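Local coordinates for protein exosome complex component Rrp42 (Methanothermobacter thermautotrophicus, PDB 2WNR) that probably serves as a non-catalytic component of the archaeal exosome, an RNA-degrading complex, and helps to structure the active site of its partner Rrp41, at residues Ser104-Leu107 with Ser108-Asp112; Val247-Ala250 with Val251-Val255. All coordinates share one frame; numbering follows the deposited sequence.

Overall arrangement
Contact 1 (104-112) lies on helix 102-117 and contact 2 (247-255) on helix 244-268, so they come in series along the chain, the first in domain 1 and the second in domain 2 of the 3' exoribonuclease family. Their centres are about 21 Å apart and their nearest atoms about 12 Å apart, without touching. Contact 1 packs against strands 80-87 and 133-145 and helix 150-164; contact 2 covers strands 193-201, 204-207 and 219-226. E106 links the two regions, since its carboxylate reaches R220 and Q235 on strands 219-226 and 231-237 of the four-stranded antiparallel sheet. Both helices also touch the chain of another protein, consistent with each contributing to the six-chain ring of the exosome.

Contact 1: Ser104-Leu107 with Ser108-Asp112; sequences SVEL and SRVVD
S104 meets S108 one helical turn later: the amide N of S108 donates to S104 O at 2.8 Å, and CB of S108 sits beside the same oxygen. At the next position, V105 O takes the amide N of R109 at 2.9 Å, while the two side chains run alongside each other in the same direction. CG1 of V105 touches CD of R109 at 3.8 Å, an aliphatic contact made by the middle of the arginine chain. That chain then bends at its third torsion (chi3 62°), and outside this contact its NE forms a salt bridge with an acidic side chain on the chain of another protein; V105 packs on an apolar side chain there.

These i to i+4 bonds are those of a regular alpha helix, here helix 102-117 in the domain 1 part of the RNase PH fold, which lies against strands 80-87 and 133-145. E106 continues the pattern, its O accepting the amide N of V110 at 2.9 Å with an N-H...O angle of 158°. CG2 of V110 lies 3.4 Å from E106 O. The carboxylate of E106 is committed elsewhere, OE2 to a salt bridge with R220 and a hydrogen bond from Q235.

L107 closes the series by receiving the amide N of V111 on its O at 3.1 Å. With CG anti to the backbone N (chi1 -175°) and so beside the carbonyl carbon, the CD2 branch reaches CG2 of V111 at 4.1 Å. The two side chains are side by side and both touch L141; on helix 150-164, L107 meets F151 and V111 meets A154 and T158.

Contact 2: Val247-Ala250 with Val251-Val255; sequences VLKA and VSIAV
The carbonyl of K249 is covered on one face by CD1 of I253, 3.3 Å from its O, while CB of S252 lies on the other side of its plane. The amide N of I253 is hydrogen-bonded to the same K249 O at 3.0 Å, nearly in line with the C=O. By contrast, the amide N of S252 hydrogen-bonds to L248 O at 3.0 Å, tilted 31° from the carbonyl plane.

The side chains of K249 and I253 lie alongside each other and point the same way, with CG of K249 3.8 Å from CD1 of I253. In I253, chi1 (-71°) sets CG1 beside the backbone N and chi2 (113°) then turns CD1 to K249. Beyond CG the lysine chain is extended, and both side chains also touch H32.

V251 binds V247 O through its amide N at 3.0 Å, and its CG2 is 3.5 Å from that oxygen. A254 N bonds to A250 O at 2.9 Å. The small side chains of A250 and A254 meet F198 and apolar residues of strand 219-226. V251 touches both I223 of that strand and, like V247, an apolar side chain of another protein's chain. With K249 and S252 exposed and A250, I253 and A254 buried toward the strands, this is an amphipathic alpha helix covering the four-stranded antiparallel sheet in the domain 2 part of the RNase PH fold.

Contact 1: Ser104-Leu107 with Ser108-Asp112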
ATOM      1  N   SER A 104       5.277  16.496   5.147  1.00 21.54           N
ATOM      2  CA  SER A 104       6.575  15.898   4.843  1.00 21.49           C
ATOM      3  C   SER A 104       6.929  16.084   3.378  1.00 22.46           C
ATOM      4  O   SER A 104       8.017  16.542   3.050  1.00 22.91           O
ATOM      5  CB  SER A 104       6.555  14.413   5.163  1.00 21.88           C
ATOM      6  OG  SER A 104       7.857  13.879   5.088  1.00 26.15           O
ATOM      7  N   VAL A 105       5.991  15.717   2.511  1.00 22.35           N
ATOM      8  CA  VAL A 105       6.118  15.856   1.069  1.00 22.72           C
ATOM      9  C   VAL A 105       6.497  17.276   0.653  1.00 24.55           C
ATOM     10  O   VAL A 105       7.382  17.471  -0.193  1.00 26.04           O
ATOM     11  CB  VAL A 105       4.813  15.425   0.364  1.00 22.66           C
ATOM     12  CG1 VAL A 105       4.817  15.844  -1.102  1.00 21.34           C
ATOM     13  CG2 VAL A 105       4.611  13.904   0.508  1.00 21.31           C
ATOM     14  N   GLU A 106       5.845  18.267   1.256  1.00 23.67           N
ATOM     15  CA  GLU A 106       6.160  19.648   0.923  1.00 25.06           C
ATOM     16  C   GLU A 106       7.590  19.996   1.307  1.00 26.22           C
ATOM     17  O   GLU A 106       8.379  20.442   0.459  1.00 26.74           O
ATOM     18  CB  GLU A 106       5.209  20.622   1.597  1.00 24.27           C
ATOM     19  CG  GLU A 106       5.503  22.049   1.159  1.00 25.15           C
ATOM     20  CD  GLU A 106       4.861  23.073   2.044  1.00 25.86           C
ATOM     21  OE1 GLU A 106       4.588  22.751   3.217  1.00 25.15           O
ATOM     22  OE2 GLU A 106       4.637  24.206   1.562  1.00 26.11           O
ATOM     23  N   LEU A 107       7.911  19.783   2.584  1.00 26.39           N
ATOM     24  CA  LEU A 107       9.263  19.978   3.093  1.00 26.10           C
ATOM     25  C   LEU A 107      10.289  19.338   2.166  1.00 24.22           C
ATOM     26  O   LEU A 107      11.231  19.982   1.747  1.00 24.98           O
ATOM     27  CB  LEU A 107       9.403  19.405   4.504  1.00 25.66           C
ATOM     28  CG  LEU A 107      10.711  19.591   5.306  1.00 24.32           C
ATOM     29  CD1 LEU A 107      11.682  18.455   5.115  1.00 28.28           C
ATOM     30  CD2 LEU A 107      11.402  20.922   5.012  1.00 23.19           C
ATOM     31  N   SER A 108      10.062  18.071   1.848  1.00 24.34           N
ATOM     32  CA  SER A 108      10.926  17.275   0.988  1.00 24.99           C
ATOM     33  C   SER A 108      11.117  17.888  -0.399  1.00 24.03           C
ATOM     34  O   SER A 108      12.244  18.096  -0.841  1.00 25.05           O
ATOM     35  CB  SER A 108      10.346  15.868   0.873  1.00 24.26           C
ATOM     36  OG  SER A 108      11.373  14.934   0.659  1.00 30.11           O
ATOM     37  N   ARG A 109      10.019  18.191  -1.079  1.00 24.14           N
ATOM     38  CA  ARG A 109      10.079  18.784  -2.422  1.00 22.79           C
ATOM     39  C   ARG A 109      10.708  20.172  -2.465  1.00 23.50           C
ATOM     40  O   ARG A 109      11.374  20.531  -3.438  1.00 25.55           O
ATOM     41  CB  ARG A 109       8.690  18.848  -3.026  1.00 21.48           C
ATOM     42  CG  ARG A 109       8.149  17.495  -3.385  1.00 22.76           C
ATOM     43  CD  ARG A 109       6.739  17.597  -3.888  1.00 24.39           C
ATOM     44  NE  ARG A 109       6.630  18.396  -5.106  1.00 25.48           N
ATOM     45  CZ  ARG A 109       6.928  17.956  -6.321  1.00 18.45           C
ATOM     46  NH1 ARG A 109       7.380  16.723  -6.480  1.00 19.54           N
ATOM     47  NH2 ARG A 109       6.779  18.748  -7.361  1.00 12.90           N
ATOM     48  N   VAL A 110      10.491  20.952  -1.412  1.00 22.07           N
ATOM     49  CA  VAL A 110      11.063  22.285  -1.333  1.00 22.22           C
ATOM     50  C   VAL A 110      12.573  22.217  -1.181  1.00 22.89           C
ATOM     51  O   VAL A 110      13.293  22.991  -1.814  1.00 24.26           O
ATOM     52  CB  VAL A 110      10.382  23.148  -0.242  1.00 20.91           C
ATOM     53  CG1 VAL A 110      11.166  24.407   0.017  1.00 19.01           C
ATOM     54  CG2 VAL A 110       8.995  23.534  -0.713  1.00 22.44           C
ATOM     55  N   VAL A 111      13.052  21.267  -0.385  1.00 23.07           N
ATOM     56  CA  VAL A 111      14.487  21.036  -0.243  1.00 22.78           C
ATOM     57  C   VAL A 111      15.052  20.528  -1.552  1.00 24.00           C
ATOM     58  O   VAL A 111      16.088  20.996  -2.015  1.00 25.89           O
ATOM     59  CB  VAL A 111      14.801  20.016   0.848  1.00 23.68           C
ATOM     60  CG1 VAL A 111      16.292  19.697   0.850  1.00 21.88           C
ATOM     61  CG2 VAL A 111      14.346  20.532   2.201  1.00 20.73           C
ATOM     62  N   ASP A 112      14.359  19.572  -2.158  1.00 23.25           N
ATOM     63  CA  ASP A 112      14.790  19.047  -3.425  1.00 23.53           C
ATOM     64  C   ASP A 112      14.877  20.153  -4.466  1.00 23.81           C
ATOM     65  O   ASP A 112      15.807  20.179  -5.268  1.00 23.67           O
ATOM     66  CB  ASP A 112      13.863  17.938  -3.905  1.00 23.66           C
ATOM     67  CG  ASP A 112      14.391  17.268  -5.161  1.00 24.23           C
ATOM     68  OD1 ASP A 112      14.181  17.827  -6.253  1.00 21.90           O
ATOM     69  OD2 ASP A 112      15.038  16.207  -5.052  1.00 27.02           O
TER

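Contact 2: Val247-Ala250 with Val251-Val255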
ATOM      1  N   VAL A 247       6.523  39.985   0.146  1.00 21.84           N
ATOM      2  CA  VAL A 247       7.309  39.074  -0.662  1.00 21.07           C
ATOM      3  C   VAL A 247       8.648  39.683  -1.042  1.00 21.68           C
ATOM      4  O   VAL A 247       9.696  39.053  -0.855  1.00 21.27           O
ATOM      5  CB  VAL A 247       6.540  38.643  -1.903  1.00 21.54           C
ATOM      6  CG1 VAL A 247       7.447  37.891  -2.881  1.00 19.41           C
ATOM      7  CG2 VAL A 247       5.349  37.784  -1.488  1.00 21.27           C
ATOM      8  N   LEU A 248       8.613  40.913  -1.548  1.00 21.61           N
ATOM      9  CA  LEU A 248       9.822  41.599  -1.996  1.00 21.65           C
ATOM     10  C   LEU A 248      10.763  41.938  -0.843  1.00 22.02           C
ATOM     11  O   LEU A 248      11.987  41.933  -1.012  1.00 22.75           O
ATOM     12  CB  LEU A 248       9.466  42.852  -2.794  1.00 21.12           C
ATOM     13  CG  LEU A 248       8.701  42.641  -4.107  1.00 22.92           C
ATOM     14  CD1 LEU A 248       8.481  43.987  -4.768  1.00 22.73           C
ATOM     15  CD2 LEU A 248       9.417  41.690  -5.074  1.00 20.47           C
ATOM     16  N   LYS A 249      10.186  42.227   0.322  1.00 22.00           N
ATOM     17  CA  LYS A 249      10.962  42.469   1.534  1.00 22.34           C
ATOM     18  C   LYS A 249      11.698  41.193   1.939  1.00 21.79           C
ATOM     19  O   LYS A 249      12.891  41.225   2.231  1.00 21.67           O
ATOM     20  CB  LYS A 249      10.059  42.975   2.666  1.00 22.91           C
ATOM     21  CG  LYS A 249      10.797  43.377   3.937  1.00 24.92           C
ATOM     22  CD  LYS A 249       9.931  44.231   4.857  1.00 26.81           C
ATOM     23  CE  LYS A 249      10.648  44.488   6.188  1.00 26.90           C
ATOM     24  NZ  LYS A 249      10.019  45.590   6.972  1.00 26.59           N
ATOM     25  N   ALA A 250      10.980  40.073   1.937  1.00 21.42           N
ATOM     26  CA  ALA A 250      11.569  38.766   2.236  1.00 21.47           C
ATOM     27  C   ALA A 250      12.720  38.408   1.291  1.00 20.61           C
ATOM     28  O   ALA A 250      13.757  37.946   1.744  1.00 21.00           O
ATOM     29  CB  ALA A 250      10.499  37.670   2.239  1.00 21.62           C
ATOM     30  N   VAL A 251      12.545  38.623  -0.010  1.00 19.94           N
ATOM     31  CA  VAL A 251      13.651  38.472  -0.954  1.00 19.03           C
ATOM     32  C   VAL A 251      14.838  39.312  -0.484  1.00 19.35           C
ATOM     33  O   VAL A 251      15.935  38.787  -0.274  1.00 19.72           O
ATOM     34  CB  VAL A 251      13.241  38.866  -2.396  1.00 19.58           C
ATOM     35  CG1 VAL A 251      14.470  39.021  -3.296  1.00 12.87           C
ATOM     36  CG2 VAL A 251      12.261  37.839  -2.965  1.00 14.10           C
ATOM     37  N   SER A 252      14.595  40.604  -0.287  1.00 19.39           N
ATOM     38  CA  SER A 252      15.636  41.538   0.135  1.00 20.49           C
ATOM     39  C   SER A 252      16.460  40.986   1.302  1.00 20.83           C
ATOM     40  O   SER A 252      17.676  40.826   1.172  1.00 22.59           O
ATOM     41  CB  SER A 252      15.033  42.908   0.473  1.00 20.32           C
ATOM     42  OG  SER A 252      16.042  43.844   0.800  1.00 20.51           O
ATOM     43  N   ILE A 253      15.802  40.674   2.420  1.00 20.07           N
ATOM     44  CA  ILE A 253      16.497  40.082   3.570  1.00 19.49           C
ATOM     45  C   ILE A 253      17.214  38.789   3.175  1.00 20.58           C
ATOM     46  O   ILE A 253      18.416  38.659   3.410  1.00 22.00           O
ATOM     47  CB  ILE A 253      15.580  39.851   4.819  1.00 18.49           C
ATOM     48  CG1 ILE A 253      15.196  41.180   5.480  1.00 16.05           C
ATOM     49  CG2 ILE A 253      16.281  39.018   5.854  1.00 13.15           C
ATOM     50  CD1 ILE A 253      13.736  41.510   5.370  1.00 12.60           C
ATOM     51  N   ALA A 254      16.490  37.855   2.562  1.00 20.57           N
ATOM     52  CA  ALA A 254      17.069  36.559   2.191  1.00 21.26           C
ATOM     53  C   ALA A 254      18.385  36.717   1.422  1.00 23.02           C
ATOM     54  O   ALA A 254      19.375  36.043   1.726  1.00 23.09           O
ATOM     55  CB  ALA A 254      16.069  35.713   1.404  1.00 19.23           C
ATOM     56  N   VAL A 255      18.402  37.638   0.458  1.00 24.15           N
ATOM     57  CA  VAL A 255      19.588  37.893  -0.362  1.00 24.63           C
ATOM     58  C   VAL A 255      20.787  38.472   0.433  1.00 26.13           C
ATOM     59  O   VAL A 255      21.942  38.304   0.033  1.00 26.28           O
ATOM     60  CB  VAL A 255      19.214  38.740  -1.617  1.00 24.81           C
ATOM     61  CG1 VAL A 255      20.444  39.183  -2.403  1.00 20.97           C
ATOM     62  CG2 VAL A 255      18.288  37.935  -2.519  1.00 23.77           C
TER